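Local coordinates for protein putative diguanylate cyclase (GGDEF) with PAS/PAC domain (Rhodopseudomonas palustris, PDB 3LIF) that probably makes cyclic di-GMP from two GTP molecules through its GGDEF domain, the present chain being its extracellular double-PDC (Cache) sensor domain, at residues L178-W182 against P183-T187; M194-F197 against Q198-P202. All coordinates share one frame; numbering follows the deposited sequence.

Contact 1 of 2, residues L178-W182 against P183-T187; sequences LLIQW and PSLQT
The indole of W182 and the ring of P183 cross at about a right angle, joined by a cis peptide bond that folds the proline back over the tryptophan. CA of P183 makes a CH-pi contact with the six-membered ring of W182, 3.6 Å from its centroid, while CB of P183 lies above the same face. With CG anti to the backbone N (chi1 171°), beside the carbonyl carbon, the indole of W182 lies near P183, and its edge meets L185, whose CD2 comes within 4.1 Å of CE3 of W182. The same methyl, CD2 of L185, also lies 4.3 Å from CD1 of I180. Backbone bonding closes the turn: N of L185 donates to O of Q181 at 2.8 Å, and a weak bond runs from N of Q181 to O of Q186. Farther back, OG1 of T187 gives its proton to O of L179 at 2.7 Å, approaching from above the carbonyl plane, 43° out of it. CD2 of L178 packs 4.0 Å from CB of Q186. After strand 178-182 the chain reverses through a cis-proline turn at the edge of the membrane-proximal PDC sheet, with a classic beta bulge at L179 and I180 opposite L171.

Contact 2 of 2, residues M194-F197 against Q198-P202; sequences MVLF and QKALP
M194, present as selenomethionine, is the N-cap residue of helix 195-203, and its carbonyl opens the hydrogen bonding of a short helix that packs on the antiparallel sheet of a PDC domain. O of M194 accepts from N of Q198 at 2.9 Å, in the carbonyl plane, and also from N of F197. V195 holds two donors as well: its O receives N of K199 at 2.8 Å and N of A200 at 3.2 Å, the shared acceptor marking the passage from a normal turn to a wider pi-type turn. L196 continues the wider spacing, its O taking N of L201 at 2.8 Å. The side chain of L196 comes round to the same partner, CD2 lying 3.7 Å from CD1 of L201, and Y224 and Y209 of the sheet also touch this leucine. F197 and L201 lie side by side and point the same way. Each has its CG anti to the carbonyl carbon (chi1 -59° and -77°), which sends both side chains along the same flank, where CD1 of L201 meets the ring obliquely. P202 has no N-H to offer, and the helix kinks here: CD of P202 sits 3.3 Å from O of F197.

In the fold
From the N terminus, the long helix 5-47 and the first five-stranded sheet precede the second sheet, whose edge strand enters contact 1 and against which the helix of contact 2 packs. Contact 1 comes first, closing the turn that leaves edge strand 178-182; the backbone of L178 bonds to G188 and R189, past the turn, while I180 and W182 reach Y158 of helix 151-158, and L179 and T187 touch F128 of the first sheet's strand 126-135. The chain then runs on to helix 195-203, where contact 2 spans successive turns over strands 206-212, 219-226 and 232-239. The contacts are in series, neither nesting nor crossing, with centres 19 Å apart and nearest atoms about 6 Å apart.

Contact 1 of 2, residues L178-W182 against P183-T187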
loop_
_atom_site.group_PDB
_atom_site.type_symbol
_atom_site.label_atom_id
_atom_site.label_comp_id
_atom_site.label_asym_id
_atom_site.label_seq_id
_atom_site.Cartn_x
_atom_site.Cartn_y
_atom_site.Cartn_z
ATOM N N LEU A 178 -1.419 -8.917 2.643
ATOM C CA LEU A 178 -2.610 -8.162 2.307
ATOM C C LEU A 178 -2.554 -6.743 2.901
ATOM O O LEU A 178 -2.468 -6.591 4.099
ATOM C CB LEU A 178 -3.857 -8.920 2.813
ATOM C CG LEU A 178 -5.185 -8.104 2.774
ATOM C CD1 LEU A 178 -5.669 -7.844 1.373
ATOM C CD2 LEU A 178 -6.281 -8.737 3.552
ATOM N N LEU A 179 -2.598 -5.701 2.085
ATOM C CA LEU A 179 -2.645 -4.307 2.614
ATOM C C LEU A 179 -4.070 -3.827 2.855
ATOM O O LEU A 179 -4.409 -3.172 3.851
ATOM C CB LEU A 179 -2.026 -3.319 1.635
ATOM C CG LEU A 179 -0.512 -3.216 1.689
ATOM C CD1 LEU A 179 0.066 -4.381 0.880
ATOM C CD2 LEU A 179 -0.036 -1.824 1.173
ATOM N N ILE A 180 -4.924 -4.086 1.894
ATOM C CA ILE A 180 -6.288 -3.766 2.171
ATOM C C ILE A 180 -7.209 -4.612 1.351
ATOM O O ILE A 180 -6.865 -5.074 0.246
ATOM C CB ILE A 180 -6.613 -2.292 1.989
ATOM C CG1 ILE A 180 -8.091 -2.084 2.393
ATOM C CG2 ILE A 180 -6.290 -1.814 0.621
ATOM C CD1 ILE A 180 -8.423 -2.556 4.010
ATOM N N GLN A 181 -8.366 -4.864 1.927
ATOM C CA GLN A 181 -9.365 -5.599 1.211
ATOM C C GLN A 181 -10.783 -5.013 1.390
ATOM O O GLN A 181 -11.212 -4.634 2.481
ATOM C CB GLN A 181 -9.171 -7.100 1.492
ATOM C CG GLN A 181 -10.372 -7.861 1.977
ATOM C CD GLN A 181 -11.451 -7.953 0.941
ATOM O OE1 GLN A 181 -11.188 -7.949 -0.256
ATOM N NE2 GLN A 181 -12.665 -7.995 1.396
ATOM N N TRP A 182 -11.457 -4.835 0.268
ATOM C CA TRP A 182 -12.822 -4.378 0.297
ATOM C C TRP A 182 -13.788 -5.541 -0.113
ATOM O O TRP A 182 -13.546 -6.233 -1.122
ATOM C CB TRP A 182 -12.968 -3.108 -0.567
ATOM C CG TRP A 182 -14.402 -2.728 -0.751
ATOM C CD1 TRP A 182 -15.187 -2.960 -1.859
ATOM C CD2 TRP A 182 -15.256 -2.121 0.219
ATOM N NE1 TRP A 182 -16.462 -2.504 -1.641
ATOM C CE2 TRP A 182 -16.536 -1.987 -0.374
ATOM C CE3 TRP A 182 -15.067 -1.661 1.531
ATOM C CZ2 TRP A 182 -17.628 -1.413 0.304
ATOM C CZ3 TRP A 182 -16.179 -1.092 2.230
ATOM C CH2 TRP A 182 -17.430 -0.973 1.605
ATOM N N PRO A 183 -14.907 -5.746 0.625
ATOM C CA PRO A 183 -15.493 -4.978 1.744
ATOM C C PRO A 183 -15.123 -5.473 3.173
ATOM O O PRO A 183 -15.451 -4.819 4.131
ATOM C CB PRO A 183 -16.996 -5.229 1.545
ATOM C CG PRO A 183 -17.045 -6.651 1.042
ATOM C CD PRO A 183 -15.860 -6.771 0.125
ATOM N N SER A 184 -14.474 -6.613 3.327
ATOM C CA SER A 184 -14.115 -7.056 4.650
ATOM C C SER A 184 -13.360 -6.014 5.466
ATOM O O SER A 184 -13.521 -5.983 6.632
ATOM C CB SER A 184 -13.236 -8.333 4.579
ATOM O OG SER A 184 -11.852 -8.003 4.438
ATOM N N LEU A 185 -12.497 -5.199 4.876
ATOM C CA LEU A 185 -11.610 -4.306 5.659
ATOM C C LEU A 185 -10.447 -5.030 6.383
ATOM O O LEU A 185 -9.719 -4.426 7.163
ATOM C CB LEU A 185 -12.388 -3.413 6.646
ATOM C CG LEU A 185 -13.309 -2.395 5.959
ATOM C CD1 LEU A 185 -13.940 -1.393 6.910
ATOM C CD2 LEU A 185 -12.613 -1.696 4.785
ATOM N N GLN A 186 -10.236 -6.311 6.113
ATOM C CA GLN A 186 -9.029 -6.945 6.648
ATOM C C GLN A 186 -7.723 -6.356 6.132
ATOM O O GLN A 186 -7.654 -5.665 5.104
ATOM C CB GLN A 186 -9.077 -8.434 6.432
ATOM C CG GLN A 186 -10.222 -9.052 7.145
ATOM C CD GLN A 186 -10.292 -10.547 6.988
ATOM O OE1 GLN A 186 -11.372 -11.084 6.911
ATOM N NE2 GLN A 186 -9.140 -11.236 6.944
ATOM N N THR A 187 -6.663 -6.622 6.861
ATOM C CA THR A 187 -5.389 -6.007 6.528
ATOM C C THR A 187 -4.303 -6.689 7.357
ATOM O O THR A 187 -4.574 -7.116 8.461
ATOM C CB THR A 187 -5.455 -4.498 6.842
ATOM O OG1 THR A 187 -4.226 -3.890 6.457
ATOM C CG2 THR A 187 -5.701 -4.238 8.313
#

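Contact 2 of 2, residues M194-F197 against Q198-P202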
loop_
_atom_site.group_PDB
_atom_site.type_symbol
_atom_site.label_atom_id
_atom_site.label_comp_id
_atom_site.label_asym_id
_atom_site.label_seq_id
_atom_site.Cartn_x
_atom_site.Cartn_y
_atom_site.Cartn_z
HETATM N N MSE A 194 -2.755 -18.524 -1.172
HETATM C CA MSE A 194 -3.665 -18.401 -2.301
HETATM C C MSE A 194 -3.011 -18.874 -3.648
HETATM O O MSE A 194 -1.787 -18.763 -3.907
HETATM C CB MSE A 194 -4.175 -16.939 -2.460
HETATM C CG MSE A 194 -5.356 -16.466 -1.570
HETATM SE SE MSE A 194 -5.537 -14.625 -1.910
HETATM C CE MSE A 194 -5.228 -14.333 -0.063
ATOM N N VAL A 195 -3.879 -19.347 -4.511
ATOM C CA VAL A 195 -3.515 -19.776 -5.806
ATOM C C VAL A 195 -2.863 -18.615 -6.537
ATOM O O VAL A 195 -1.881 -18.814 -7.313
ATOM C CB VAL A 195 -4.809 -20.252 -6.567
ATOM C CG1 VAL A 195 -4.608 -20.280 -8.039
ATOM C CG2 VAL A 195 -5.212 -21.642 -6.061
ATOM N N LEU A 196 -3.435 -17.421 -6.352
ATOM C CA LEU A 196 -2.859 -16.200 -6.905
ATOM C C LEU A 196 -1.324 -16.168 -6.769
ATOM O O LEU A 196 -0.608 -15.782 -7.715
ATOM C CB LEU A 196 -3.403 -15.030 -6.107
ATOM C CG LEU A 196 -3.649 -13.720 -6.826
ATOM C CD1 LEU A 196 -3.509 -12.592 -5.800
ATOM C CD2 LEU A 196 -2.816 -13.513 -8.145
ATOM N N PHE A 197 -0.827 -16.565 -5.586
ATOM C CA PHE A 197 0.598 -16.515 -5.366
ATOM C C PHE A 197 1.310 -17.832 -5.653
ATOM O O PHE A 197 2.473 -17.809 -6.099
ATOM C CB PHE A 197 0.955 -15.944 -3.975
ATOM C CG PHE A 197 0.435 -14.544 -3.753
ATOM C CD1 PHE A 197 1.160 -13.439 -4.188
ATOM C CD2 PHE A 197 -0.800 -14.327 -3.143
ATOM C CE1 PHE A 197 0.686 -12.149 -4.001
ATOM C CE2 PHE A 197 -1.287 -13.033 -2.941
ATOM C CZ PHE A 197 -0.569 -11.950 -3.400
ATOM N N GLN A 198 0.649 -18.966 -5.414
ATOM C CA GLN A 198 1.265 -20.257 -5.682
ATOM C C GLN A 198 1.434 -20.556 -7.191
ATOM O O GLN A 198 2.478 -21.071 -7.598
ATOM C CB GLN A 198 0.511 -21.358 -4.996
ATOM C CG GLN A 198 0.562 -21.279 -3.440
ATOM C CD GLN A 198 1.983 -21.373 -2.894
ATOM O OE1 GLN A 198 2.404 -20.538 -2.141
ATOM N NE2 GLN A 198 2.713 -22.424 -3.260
ATOM N N LYS A 199 0.471 -20.189 -8.053
ATOM C CA LYS A 199 0.587 -20.581 -9.479
ATOM C C LYS A 199 0.357 -19.408 -10.464
ATOM O O LYS A 199 1.143 -19.194 -11.396
ATOM C CB LYS A 199 -0.353 -21.763 -9.749
ATOM C CG LYS A 199 -0.181 -22.988 -8.780
ATOM C CD LYS A 199 0.188 -24.137 -9.650
ATOM C CE LYS A 199 1.316 -25.061 -9.150
ATOM N NZ LYS A 199 0.814 -26.011 -8.150
ATOM N N ALA A 200 -0.672 -18.608 -10.256
ATOM C CA ALA A 200 -0.922 -17.548 -11.209
ATOM C C ALA A 200 0.193 -16.473 -11.322
ATOM O O ALA A 200 0.649 -16.161 -12.429
ATOM C CB ALA A 200 -2.259 -16.886 -10.941
ATOM N N LEU A 201 0.621 -15.858 -10.222
ATOM C CA LEU A 201 1.639 -14.832 -10.428
ATOM C C LEU A 201 2.965 -15.430 -10.975
ATOM O O LEU A 201 3.645 -14.810 -11.816
ATOM C CB LEU A 201 1.851 -13.948 -9.199
ATOM C CG LEU A 201 0.806 -12.883 -8.941
ATOM C CD1 LEU A 201 0.679 -12.577 -7.439
ATOM C CD2 LEU A 201 1.144 -11.631 -9.772
ATOM N N PRO A 202 3.333 -16.637 -10.515
ATOM C CA PRO A 202 4.597 -17.157 -11.087
ATOM C C PRO A 202 4.449 -17.356 -12.564
ATOM O O PRO A 202 5.430 -17.275 -13.260
ATOM C CB PRO A 202 4.814 -18.493 -10.399
ATOM C CG PRO A 202 4.031 -18.408 -9.134
ATOM C CD PRO A 202 2.870 -17.396 -9.351
#